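Local coordinates for outer membrane porin protein 32 (PDB 2FGQ), which forms anion-selective channels across the bacterial outer membrane as a homotrimeric porin, at residues 94-99 and 169-174; 120-125 and 226-231; 134-139 and 156-161; 165-170 and 191-196; 205-210 and 220-225. One frame throughout, in Å; residues are numbered along the deposited sequence.

Interaction 1. Residues 94-99 and 169-174; sequences LVPTSQ and GRYIGG
Thr97 and Tyr171 meet tip to tip: the phenol OH gives its proton to Thr97 OG1, 2.7 Å away, and OG1 lies at the ring edge, in the ring plane. The flat of the same ring belongs to Val95. Its CG1 sits over the centre of the aromatic ring, 3.8 Å from the centroid and 6° off the normal, a CH-pi contact, while Val95 CB comes to 3.5 Å from Tyr171 CZ. Tyr171 CG is anti to the backbone N (chi1 172°), and the ring attached there reaches the start of helix 96-101. Pro96 runs past the tyrosine the other way, with its CD 3.6 Å from Tyr171 OH. On the other branch of Thr97, CG2 rests 3.3 Å from Gly174 O. A side chain on Gly173 would run into Tyr171 OH. Val95 is the N-cap residue of the short helix in the loop after strand 93-94, and the neighbouring Leu94 touches the bound D-malate. The buried tyrosine joins this loop to the barrel wall by one polar bond at its tip and apolar packing over its face, which would probably limit both the reach and the tilt of the ring.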
# COMPACT_ATOMS: atom_id res chain seq x y z
N LEU A 94 5.62 10.22 -15.25
CA LEU A 94 6.67 10.33 -16.27
C LEU A 94 6.93 11.78 -16.63
O LEU A 94 5.99 12.56 -16.79
CB LEU A 94 6.29 9.57 -17.54
CG LEU A 94 6.17 8.05 -17.41
CD1 LEU A 94 5.49 7.54 -18.66
CD2 LEU A 94 7.52 7.46 -17.24
N VAL A 95 8.20 12.16 -16.71
CA VAL A 95 8.52 13.50 -17.21
C VAL A 95 8.30 13.51 -18.74
O VAL A 95 8.30 12.47 -19.36
CB VAL A 95 9.96 13.94 -16.85
CG1 VAL A 95 10.09 14.04 -15.32
CG2 VAL A 95 11.02 13.03 -17.43
N PRO A 96 8.06 14.69 -19.33
CA PRO A 96 7.72 14.71 -20.77
C PRO A 96 8.77 14.08 -21.66
O PRO A 96 8.42 13.43 -22.63
CB PRO A 96 7.55 16.20 -21.06
CG PRO A 96 7.22 16.80 -19.77
CD PRO A 96 7.98 16.04 -18.73
N THR A 97 10.05 14.26 -21.33
CA THR A 97 11.11 13.71 -22.17
C THR A 97 11.10 12.18 -22.18
O THR A 97 11.20 11.58 -23.26
CB THR A 97 12.47 14.27 -21.71
OG1 THR A 97 12.56 14.28 -20.27
CG2 THR A 97 12.60 15.72 -22.17
N SER A 98 10.90 11.53 -21.04
CA SER A 98 10.83 10.08 -21.04
C SER A 98 9.52 9.57 -21.62
O SER A 98 9.52 8.60 -22.38
CB SER A 98 11.04 9.50 -19.64
OG SER A 98 9.92 9.82 -18.84
N GLN A 99 8.41 10.23 -21.30
CA GLN A 99 7.10 9.83 -21.80
C GLN A 99 7.12 9.74 -23.33
O GLN A 99 6.65 8.78 -23.92
CB GLN A 99 6.00 10.76 -21.32
CG GLN A 99 4.62 10.17 -21.61
CD GLN A 99 3.52 11.01 -21.12
OE1 GLN A 99 2.97 10.74 -20.06
NE2 GLN A 99 3.15 12.01 -21.90
N GLY A 169 16.56 17.00 -7.22
CA GLY A 169 15.28 16.59 -7.74
C GLY A 169 14.61 17.56 -8.68
O GLY A 169 13.62 17.22 -9.32
N ARG A 170 15.14 18.76 -8.80
CA ARG A 170 14.60 19.69 -9.78
C ARG A 170 14.69 19.07 -11.17
O ARG A 170 15.68 18.46 -11.51
CB ARG A 170 15.35 21.02 -9.73
CG ARG A 170 14.72 22.10 -10.58
CD ARG A 170 15.53 23.34 -10.69
NE ARG A 170 15.63 23.97 -9.40
CZ ARG A 170 16.49 24.95 -9.11
NH1 ARG A 170 17.37 25.37 -10.01
NH2 ARG A 170 16.45 25.50 -7.89
N TYR A 171 13.64 19.27 -11.95
CA TYR A 171 13.58 18.89 -13.37
C TYR A 171 13.09 20.06 -14.16
O TYR A 171 12.12 20.70 -13.80
CB TYR A 171 12.63 17.71 -13.61
CG TYR A 171 12.36 17.36 -15.06
CD1 TYR A 171 11.32 17.97 -15.76
CD2 TYR A 171 13.13 16.43 -15.72
CE1 TYR A 171 11.06 17.68 -17.09
CE2 TYR A 171 12.90 16.13 -17.08
CZ TYR A 171 11.85 16.78 -17.75
OH TYR A 171 11.55 16.45 -19.05
N ILE A 172 13.77 20.33 -15.27
CA ILE A 172 13.25 21.26 -16.28
C ILE A 172 13.49 20.61 -17.63
O ILE A 172 14.60 20.20 -17.92
CB ILE A 172 13.93 22.62 -16.22
CG1 ILE A 172 13.36 23.58 -17.27
CG2 ILE A 172 15.38 22.50 -16.43
CD1 ILE A 172 11.98 23.77 -17.17
N GLY A 173 12.47 20.47 -18.45
CA GLY A 173 12.70 19.75 -19.69
C GLY A 173 11.47 19.73 -20.55
O GLY A 173 10.40 20.14 -20.16
N GLY A 174 11.66 19.27 -21.78
CA GLY A 174 10.56 19.21 -22.70
C GLY A 174 10.99 18.63 -24.02
O GLY A 174 12.15 18.27 -24.21

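Interaction 2. Residues 120-125 and 226-231; sequences NWAAGQ and TKFKRD
Asn120 OD1 accepts the backbone N-H of Gly124 at 2.8 Å, in the carbonyl plane and on a lone pair, and the same oxygen lies 3.5 Å from Phe228 CZ. The other end of the amide is also engaged: Asn120 ND2 donates to Gly124 O at 2.9 Å, with an N-H...O angle of 159°. Gripped at both ends by Gly124, the amide has its rotation fixed, its plane 26° from that of the Phe228 ring, and the two side chains cross at about a right angle. The type I turn from Asn120 to Ala123 brings Ala122 over the phenylalanine. There Ala122 CB stands 3.4 Å from the ring centroid, a close CH-pi contact offset toward the rim, and comes to 3.3 Å from Phe228 CG. Trp121 adds its CB near Phe228 CE1 and its CD1 4.1 Å from Thr226 CG2, while its NE1 bonds to Gly117 O. An alanine in place of Phe228 would probably leave Ala122 CB without the ring beneath it and open a gap between the turn and the strand. No hydrogen bond joins the two segments, so packing alone links them here. It is a contact typical of general porins, in which a long loop folds inward and lies against the inside of the barrel wall.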
# COMPACT_ATOMS: atom_id res chain seq x y z
N ASN A 120 20.61 5.57 -14.30
CA ASN A 120 21.50 6.35 -13.45
C ASN A 120 22.96 5.97 -13.69
O ASN A 120 23.61 5.26 -12.90
CB ASN A 120 21.07 6.15 -12.00
CG ASN A 120 21.79 7.05 -11.05
OD1 ASN A 120 22.59 7.94 -11.45
ND2 ASN A 120 21.49 6.88 -9.75
N TRP A 121 23.49 6.54 -14.75
CA TRP A 121 24.83 6.23 -15.22
C TRP A 121 25.93 6.59 -14.24
O TRP A 121 27.04 6.01 -14.31
CB TRP A 121 25.11 6.93 -16.58
CG TRP A 121 24.29 6.39 -17.72
CD1 TRP A 121 23.20 6.97 -18.28
CD2 TRP A 121 24.50 5.17 -18.41
NE1 TRP A 121 22.72 6.18 -19.30
CE2 TRP A 121 23.49 5.05 -19.39
CE3 TRP A 121 25.44 4.12 -18.30
CZ2 TRP A 121 23.40 3.97 -20.26
CZ3 TRP A 121 25.34 3.03 -19.16
CH2 TRP A 121 24.33 2.96 -20.12
N ALA A 122 25.66 7.59 -13.38
CA ALA A 122 26.69 8.18 -12.51
C ALA A 122 26.51 7.86 -11.05
O ALA A 122 27.19 8.46 -10.21
CB ALA A 122 26.68 9.68 -12.67
N ALA A 123 25.59 6.97 -10.74
CA ALA A 123 25.21 6.77 -9.33
C ALA A 123 24.85 8.09 -8.62
O ALA A 123 25.21 8.35 -7.45
CB ALA A 123 26.30 5.98 -8.54
N GLY A 124 24.09 8.91 -9.33
CA GLY A 124 23.46 10.06 -8.70
C GLY A 124 22.61 9.67 -7.50
O GLY A 124 22.06 8.56 -7.43
N GLN A 125 22.52 10.59 -6.57
CA GLN A 125 21.87 10.37 -5.28
C GLN A 125 20.41 10.84 -5.18
O GLN A 125 19.78 10.75 -4.09
CB GLN A 125 22.73 11.05 -4.20
CG GLN A 125 24.10 10.45 -4.07
CD GLN A 125 25.02 11.28 -3.22
OE1 GLN A 125 25.47 12.34 -3.66
NE2 GLN A 125 25.25 10.85 -1.99
N THR A 226 23.70 11.54 -22.26
CA THR A 226 23.42 11.87 -20.87
C THR A 226 24.74 12.27 -20.22
O THR A 226 25.69 11.49 -20.24
CB THR A 226 22.88 10.65 -20.19
OG1 THR A 226 21.71 10.22 -20.89
CG2 THR A 226 22.40 11.01 -18.79
N LYS A 227 24.79 13.47 -19.67
CA LYS A 227 26.01 13.96 -19.04
C LYS A 227 25.70 14.36 -17.60
O LYS A 227 24.87 15.23 -17.38
CB LYS A 227 26.52 15.19 -19.81
CG LYS A 227 27.84 15.76 -19.33
CD LYS A 227 28.51 16.78 -20.32
CE LYS A 227 27.62 17.24 -21.43
NZ LYS A 227 28.11 18.60 -22.00
N PHE A 228 26.36 13.73 -16.63
CA PHE A 228 26.35 14.21 -15.27
C PHE A 228 27.58 15.11 -15.10
O PHE A 228 28.72 14.63 -15.07
CB PHE A 228 26.39 13.06 -14.27
CG PHE A 228 25.12 12.23 -14.15
CD1 PHE A 228 24.80 11.26 -15.06
CD2 PHE A 228 24.30 12.37 -13.05
CE1 PHE A 228 23.66 10.45 -14.90
CE2 PHE A 228 23.19 11.54 -12.83
CZ PHE A 228 22.87 10.58 -13.74
N LYS A 229 27.34 16.40 -15.03
CA LYS A 229 28.37 17.44 -14.99
C LYS A 229 28.45 18.00 -13.56
O LYS A 229 27.52 18.64 -13.09
CB LYS A 229 28.02 18.55 -15.96
CG LYS A 229 29.09 19.56 -16.16
CD LYS A 229 28.88 20.42 -17.44
CE LYS A 229 29.34 21.85 -17.20
NZ LYS A 229 30.72 21.91 -16.64
N ARG A 230 29.54 17.71 -12.88
CA ARG A 230 29.70 18.10 -11.49
C ARG A 230 30.13 19.55 -11.41
O ARG A 230 30.98 19.99 -12.19
CB ARG A 230 30.70 17.13 -10.85
CG ARG A 230 30.94 17.28 -9.40
CD ARG A 230 31.78 16.17 -8.85
NE ARG A 230 33.12 16.19 -9.44
CZ ARG A 230 34.12 15.36 -9.08
NH1 ARG A 230 33.91 14.43 -8.17
NH2 ARG A 230 35.30 15.44 -9.68
N ASP A 231 29.53 20.32 -10.51
CA ASP A 231 29.77 21.77 -10.43
C ASP A 231 31.26 22.09 -10.25
O ASP A 231 31.74 23.05 -10.87
CB ASP A 231 29.01 22.44 -9.27
CG ASP A 231 27.51 22.49 -9.48
OD1 ASP A 231 26.95 21.88 -10.42
OD2 ASP A 231 26.80 23.17 -8.68

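Interaction 3. Residues 134-139 and 156-161; sequences ANNLIS and FDEKQT. With CA (calcium ion), chain C.
Asn136 and Glu158 meet tip to tip at a calcium ion. Asn136 OD1 binds it at 2.3 Å, and Glu158 grips it with both carboxylate oxygens, OE1 and OE2 each at 2.5 Å. A water joins the same sphere, and Leu29, Asp64 and Gly309 of a neighbouring subunit also bind the metal. The amide and carboxylate planes are turned 37° apart, and Asn136 OD1 comes within 3.1 Å of Glu158 OE2; two oxygens this close would probably repel each other without the cation between them. From Glu158 CG, anti to the carbonyl carbon (chi1 -56°), the extended chain reaches the ion.

Further hydrogen bonds surround the site. Phe156 N donates to Asn136 O at 3.1 Å, the donor standing 40° out of the carbonyl plane. Asn136 ND2 makes a weak bond to Phe156 O and a second link to it through another water, so the amide that offers its oxygen to the metal is tied down at its nitrogen too. Glu158 lies within a type I' turn from Asp157 to Gln160, where Asp157 OD1 accepts from Lys159 N in an Asx turn.

Outward from the metal, the contact becomes apolar: Ile138 CD1 meets the edge of the Phe156 ring, in its plane, 3.7 Å from Phe156 CE1. Tyr154 packs against Phe156 edge to face. The site lies at the start of strand 137-141 and in the loop that leaves strand 148-155, its antiparallel neighbour in the barrel, with the neighbouring subunit closing over the calcium.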
# COMPACT_ATOMS: atom_id res chain seq x y z
N ALA A 134 9.36 12.10 -12.10
CA ALA A 134 9.70 13.11 -11.11
C ALA A 134 8.58 13.30 -10.10
O ALA A 134 7.41 13.35 -10.49
CB ALA A 134 9.96 14.47 -11.78
N ASN A 135 8.96 13.48 -8.84
CA ASN A 135 8.08 14.06 -7.83
C ASN A 135 7.86 15.54 -8.11
O ASN A 135 8.68 16.20 -8.75
CB ASN A 135 8.69 13.93 -6.43
CG ASN A 135 8.93 12.47 -5.98
OD1 ASN A 135 9.88 12.16 -5.21
ND2 ASN A 135 8.10 11.63 -6.39
N ASN A 136 6.74 16.04 -7.61
CA ASN A 136 6.51 17.50 -7.55
C ASN A 136 6.50 18.11 -8.94
O ASN A 136 6.90 19.27 -9.12
CB ASN A 136 7.60 18.17 -6.74
CG ASN A 136 7.80 17.50 -5.36
OD1 ASN A 136 6.81 17.19 -4.67
ND2 ASN A 136 9.05 17.22 -4.98
N LEU A 137 5.93 17.37 -9.89
CA LEU A 137 5.95 17.72 -11.31
C LEU A 137 4.68 18.46 -11.79
O LEU A 137 3.54 18.10 -11.44
CB LEU A 137 6.14 16.41 -12.09
CG LEU A 137 6.15 16.55 -13.62
CD1 LEU A 137 7.40 17.28 -14.12
CD2 LEU A 137 6.10 15.16 -14.21
N ILE A 138 4.90 19.48 -12.60
CA ILE A 138 3.84 20.12 -13.37
C ILE A 138 4.21 19.98 -14.82
O ILE A 138 5.33 20.33 -15.19
CB ILE A 138 3.74 21.63 -13.06
CG1 ILE A 138 3.38 21.82 -11.60
CG2 ILE A 138 2.67 22.24 -13.94
CD1 ILE A 138 3.22 23.29 -11.13
N SER A 139 3.28 19.45 -15.62
CA SER A 139 3.55 19.31 -17.04
C SER A 139 2.44 19.92 -17.87
O SER A 139 1.29 20.03 -17.42
CB SER A 139 3.70 17.89 -17.47
OG SER A 139 4.75 17.24 -16.82
N PHE A 156 9.62 20.75 -8.94
CA PHE A 156 10.21 21.48 -7.85
C PHE A 156 11.15 20.62 -6.99
O PHE A 156 10.83 19.50 -6.61
CB PHE A 156 9.11 22.01 -6.92
CG PHE A 156 8.15 22.96 -7.58
CD1 PHE A 156 7.00 22.50 -8.16
CD2 PHE A 156 8.37 24.32 -7.56
CE1 PHE A 156 6.10 23.38 -8.75
CE2 PHE A 156 7.48 25.22 -8.16
CZ PHE A 156 6.35 24.75 -8.76
N ASP A 157 12.29 21.18 -6.64
CA ASP A 157 13.23 20.55 -5.74
C ASP A 157 12.84 20.63 -4.28
O ASP A 157 13.18 19.73 -3.51
CB ASP A 157 14.62 21.13 -5.91
CG ASP A 157 14.63 22.62 -5.84
OD1 ASP A 157 14.87 23.22 -4.75
OD2 ASP A 157 14.34 23.29 -6.85
N GLU A 158 12.16 21.70 -3.93
CA GLU A 158 11.69 21.90 -2.55
C GLU A 158 12.85 21.93 -1.54
O GLU A 158 12.72 21.53 -0.38
CB GLU A 158 10.64 20.84 -2.16
CG GLU A 158 9.50 20.89 -3.14
CD GLU A 158 8.40 19.87 -2.96
OE1 GLU A 158 8.54 18.91 -2.17
OE2 GLU A 158 7.38 20.05 -3.68
N LYS A 159 13.99 22.38 -2.04
CA LYS A 159 15.21 22.55 -1.23
C LYS A 159 15.74 21.23 -0.68
O LYS A 159 16.46 21.21 0.32
CB LYS A 159 14.99 23.61 -0.12
CG LYS A 159 16.24 24.39 0.27
CD LYS A 159 15.98 25.34 1.52
CE LYS A 159 16.40 24.74 2.91
NZ LYS A 159 16.49 25.72 4.16
N GLN A 160 15.42 20.12 -1.34
CA GLN A 160 16.01 18.85 -0.98
C GLN A 160 17.55 19.00 -1.06
O GLN A 160 18.10 19.44 -2.05
CB GLN A 160 15.56 17.68 -1.87
CG GLN A 160 16.20 16.39 -1.41
CD GLN A 160 16.02 15.20 -2.30
OE1 GLN A 160 16.58 14.14 -2.01
NE2 GLN A 160 15.26 15.33 -3.37
N THR A 161 18.23 18.63 0.01
CA THR A 161 19.64 18.88 0.16
C THR A 161 20.41 17.60 0.40
O THR A 161 20.10 16.83 1.32
CB THR A 161 19.85 19.87 1.29
OG1 THR A 161 19.25 21.13 0.93
CG2 THR A 161 21.33 20.20 1.52
CA CA C . 6.19 18.13 -2.63
O HOH W 1 11.70 16.90 -6.27
O HOH W 2 7.29 16.22 -1.52

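Interaction 4. Residues 165-170 and 191-196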
# COMPACT_ATOMS: atom_id res chain seq x y z
N ALA A 165 24.54 20.03 -2.79
CA ALA A 165 23.38 20.26 -3.64
C ALA A 165 22.17 20.59 -2.78
O ALA A 165 21.80 19.79 -1.94
CB ALA A 165 23.10 19.03 -4.45
N ASP A 166 21.59 21.78 -2.96
CA ASP A 166 20.39 22.21 -2.23
C ASP A 166 19.16 22.35 -3.12
O ASP A 166 18.16 22.97 -2.73
CB ASP A 166 20.65 23.48 -1.43
CG ASP A 166 20.90 24.70 -2.27
OD1 ASP A 166 21.02 24.60 -3.52
OD2 ASP A 166 20.97 25.83 -1.70
N SER A 167 19.20 21.71 -4.28
CA SER A 167 18.05 21.68 -5.18
C SER A 167 17.88 20.32 -5.83
O SER A 167 17.42 20.20 -6.98
CB SER A 167 18.11 22.81 -6.21
OG SER A 167 19.27 22.75 -7.04
N VAL A 168 18.20 19.28 -5.07
CA VAL A 168 18.13 17.91 -5.58
C VAL A 168 16.70 17.60 -6.03
O VAL A 168 15.75 17.91 -5.32
CB VAL A 168 18.60 16.87 -4.55
CG1 VAL A 168 18.47 15.46 -5.09
CG2 VAL A 168 20.04 17.12 -4.15
N GLY A 169 16.56 17.00 -7.22
CA GLY A 169 15.28 16.59 -7.74
C GLY A 169 14.61 17.56 -8.68
O GLY A 169 13.62 17.22 -9.32
N ARG A 170 15.14 18.76 -8.80
CA ARG A 170 14.60 19.69 -9.78
C ARG A 170 14.69 19.07 -11.17
O ARG A 170 15.68 18.46 -11.51
CB ARG A 170 15.35 21.02 -9.73
CG ARG A 170 14.72 22.10 -10.58
CD ARG A 170 15.53 23.34 -10.69
NE ARG A 170 15.63 23.97 -9.40
CZ ARG A 170 16.49 24.95 -9.11
NH1 ARG A 170 17.37 25.37 -10.01
NH2 ARG A 170 16.45 25.50 -7.89
N GLN A 191 17.22 18.92 -17.99
CA GLN A 191 18.23 19.05 -16.94
C GLN A 191 17.59 18.71 -15.58
O GLN A 191 16.54 19.23 -15.25
CB GLN A 191 18.80 20.46 -16.88
CG GLN A 191 19.90 20.57 -15.84
CD GLN A 191 20.56 21.88 -15.83
OE1 GLN A 191 20.07 22.78 -15.20
NE2 GLN A 191 21.70 22.00 -16.52
N GLN A 192 18.27 17.84 -14.84
CA GLN A 192 17.92 17.59 -13.43
C GLN A 192 19.06 18.06 -12.54
O GLN A 192 20.22 18.04 -12.94
CB GLN A 192 17.61 16.11 -13.15
CG GLN A 192 16.41 15.67 -13.78
CD GLN A 192 16.04 14.19 -13.55
OE1 GLN A 192 15.32 13.63 -14.37
NE2 GLN A 192 16.46 13.59 -12.42
N LYS A 193 18.71 18.49 -11.34
CA LYS A 193 19.71 18.76 -10.31
C LYS A 193 19.87 17.51 -9.45
O LYS A 193 18.90 16.91 -9.00
CB LYS A 193 19.29 19.94 -9.46
CG LYS A 193 19.20 21.26 -10.19
CD LYS A 193 20.56 21.77 -10.60
CE LYS A 193 20.53 23.08 -11.36
NZ LYS A 193 21.96 23.60 -11.52
N THR A 194 21.11 17.16 -9.15
CA THR A 194 21.41 16.04 -8.30
C THR A 194 22.70 16.21 -7.53
O THR A 194 23.25 17.31 -7.45
CB THR A 194 21.32 14.77 -9.11
OG1 THR A 194 21.30 13.62 -8.22
CG2 THR A 194 22.46 14.58 -10.11
N ALA A 195 23.17 15.11 -6.96
CA ALA A 195 24.49 15.05 -6.34
C ALA A 195 25.12 13.72 -6.67
O ALA A 195 24.41 12.73 -6.80
CB ALA A 195 24.40 15.27 -4.80
N VAL A 196 26.44 13.70 -6.75
CA VAL A 196 27.19 12.46 -6.90
C VAL A 196 28.28 12.52 -5.86
O VAL A 196 29.03 13.51 -5.78
CB VAL A 196 27.83 12.39 -8.28
CG1 VAL A 196 28.70 11.13 -8.34
CG2 VAL A 196 26.76 12.39 -9.38
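A type II turn from Ser167 to Arg170, in the loop that leads into strand 171-179, docks on the end of strand 183-196 and prolongs the antiparallel pairing of these barrel neighbours. Two backbone bonds to one residue secure it: Gly169 N donates to Lys193 O at 2.9 Å, and Lys193 N donates to Arg170 O at 3.0 Å. The latter oxygen also receives a CA-H...O contact from Gln192 CA. Gly169 takes a positive phi of 96°, at which a side chain would collide with the carbonyl oxygen of the residue before. Beside this backbone pairing, Lys193 and Arg170 run alongside each other with their ends in the same direction, Arg170 CB 3.9 Å from Lys193 CG. Lys193 CB comes to 3.1 Å from Ser167 O and Lys193 CG to 3.5 Å from Ser167 OG; beyond CG the chain bends (chi2 -70°). Farther along, Ala165 CB packs on Ala195 CB at 4.0 Å. The charged ends, Arg170 NH1 and Lys193 NZ, stay 5.1 Å apart. Arg170 NE pairs with Asp157 and Lys193 NZ with Asp202, and these salt bridges probably offset the repulsion between two like charges whose aliphatic stems pack together.

Interaction 5. Residues 205-210 and 220-225; sequences EITLGA and SGLLQQ
Thr207 and Gln224, a non-hydrogen-bonded pair on the buried face of this antiparallel hairpin, stand next to each other and head the same way. Thr207 OG1 donates to Gln224 OE1 at 2.9 Å, in the amide plane and on a lone pair. From Gln224 CG, anti to the backbone N (chi1 -171°), the extended chain brings the amide to Glu205, the carboxylate and amide planes 16° apart and Glu205 CD 3.5 Å from Gln224 OE1. Glu205 OE1 forms a salt bridge with Arg203. A leucine in place of Gln224 would probably leave the Thr207 hydroxyl without this acceptor. On the same face, Leu222 CD2 packs on Thr207 CG2 at 3.8 Å and leans over Gly209, where a side chain would be tight against it.

The other face carries Ile206, Leu208, Ala210, Leu223 and Gln225. Its leucines are loosely set, Leu208 CD2 and Leu223 CD1 approaching only to 4.4 Å, and the apolar residues on this surface may face lipid. Reciprocal backbone bonds join Ile206 with Gln225, Leu208 with Leu223 and Ala210 with Gly221. Backbone groups between them pair with the strands beyond, while side chains divide into a polar bond within and mainly apolar groups without.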
# COMPACT_ATOMS: atom_id res chain seq x y z
N GLU A 205 20.45 15.82 -20.40
CA GLU A 205 20.07 14.75 -21.30
C GLU A 205 19.48 15.34 -22.57
O GLU A 205 18.55 16.14 -22.53
CB GLU A 205 19.03 13.90 -20.61
CG GLU A 205 18.58 12.60 -21.25
CD GLU A 205 17.32 12.09 -20.57
OE1 GLU A 205 17.47 11.17 -19.73
OE2 GLU A 205 16.21 12.65 -20.85
N ILE A 206 20.01 14.92 -23.70
CA ILE A 206 19.48 15.26 -25.00
C ILE A 206 19.16 13.96 -25.72
O ILE A 206 19.99 13.04 -25.76
CB ILE A 206 20.45 16.16 -25.79
CG1 ILE A 206 19.83 16.51 -27.14
CG2 ILE A 206 21.72 15.45 -26.03
CD1 ILE A 206 20.50 17.63 -27.86
N THR A 207 17.97 13.87 -26.28
CA THR A 207 17.48 12.63 -26.87
C THR A 207 16.77 12.90 -28.19
O THR A 207 15.97 13.82 -28.29
CB THR A 207 16.47 11.95 -25.92
OG1 THR A 207 16.99 11.91 -24.60
CG2 THR A 207 16.25 10.50 -26.32
N LEU A 208 17.11 12.13 -29.23
CA LEU A 208 16.47 12.23 -30.53
C LEU A 208 15.92 10.87 -30.90
O LEU A 208 16.64 9.91 -30.84
CB LEU A 208 17.50 12.72 -31.57
CG LEU A 208 16.96 12.92 -32.98
CD1 LEU A 208 15.99 14.07 -33.05
CD2 LEU A 208 18.13 13.14 -33.96
N GLY A 209 14.65 10.79 -31.29
CA GLY A 209 14.07 9.52 -31.69
C GLY A 209 13.25 9.69 -32.95
O GLY A 209 12.73 10.77 -33.21
N ALA A 210 13.16 8.63 -33.74
CA ALA A 210 12.32 8.63 -34.95
C ALA A 210 11.87 7.23 -35.26
O ALA A 210 12.56 6.26 -34.94
CB ALA A 210 13.07 9.20 -36.14
N SER A 220 12.57 1.83 -35.98
CA SER A 220 12.63 2.82 -34.92
C SER A 220 14.08 3.00 -34.46
O SER A 220 14.81 2.06 -34.41
CB SER A 220 11.77 2.33 -33.75
OG SER A 220 11.55 3.40 -32.84
N GLY A 221 14.48 4.23 -34.17
CA GLY A 221 15.81 4.55 -33.70
C GLY A 221 15.81 5.66 -32.64
O GLY A 221 14.89 6.49 -32.55
N LEU A 222 16.85 5.65 -31.81
CA LEU A 222 16.97 6.60 -30.68
C LEU A 222 18.48 6.87 -30.54
O LEU A 222 19.29 5.94 -30.62
CB LEU A 222 16.47 5.96 -29.38
CG LEU A 222 15.07 6.13 -28.76
CD1 LEU A 222 14.87 5.21 -27.56
CD2 LEU A 222 14.78 7.56 -28.29
N LEU A 223 18.84 8.13 -30.33
CA LEU A 223 20.18 8.55 -29.92
C LEU A 223 20.03 9.40 -28.66
O LEU A 223 19.13 10.22 -28.58
CB LEU A 223 20.79 9.45 -30.99
CG LEU A 223 20.81 8.91 -32.40
CD1 LEU A 223 21.12 10.04 -33.33
CD2 LEU A 223 21.87 7.81 -32.46
N GLN A 224 20.94 9.25 -27.72
CA GLN A 224 20.87 10.00 -26.50
C GLN A 224 22.24 10.25 -25.93
O GLN A 224 23.09 9.36 -25.94
CB GLN A 224 20.06 9.22 -25.43
CG GLN A 224 19.74 10.02 -24.18
CD GLN A 224 18.87 9.22 -23.22
OE1 GLN A 224 17.70 9.60 -22.95
NE2 GLN A 224 19.40 8.10 -22.73
N GLN A 225 22.46 11.47 -25.45
CA GLN A 225 23.63 11.79 -24.64
C GLN A 225 23.18 12.22 -23.28
O GLN A 225 22.35 13.13 -23.16
CB GLN A 225 24.49 12.88 -25.26
CG GLN A 225 25.71 13.17 -24.43
CD GLN A 225 26.67 14.12 -25.11
OE1 GLN A 225 26.62 15.32 -24.87
NE2 GLN A 225 27.51 13.60 -25.99

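Overall arrangement
All five contacts reach the same 16-stranded barrel, but with different chemistry. Interaction 5 is wall itself, strand paired with strand by backbone bonds. Interactions 1 and 2 press the long inward-folded chain between strands 86-90 and 137-141 onto that wall through aromatic rings, the first buried, the second partly so and without a hydrogen bond between its segments. Interactions 3 and 4 lie at strand ends: the former is a surface contact, built on calcium at a subunit interface, the latter a partly buried turn. They are tied by the Asp157–Arg170 salt bridge, and interaction 4 shares Gly169 and Arg170 with interaction 1. Interactions 2 and 5 both use strand 218-230.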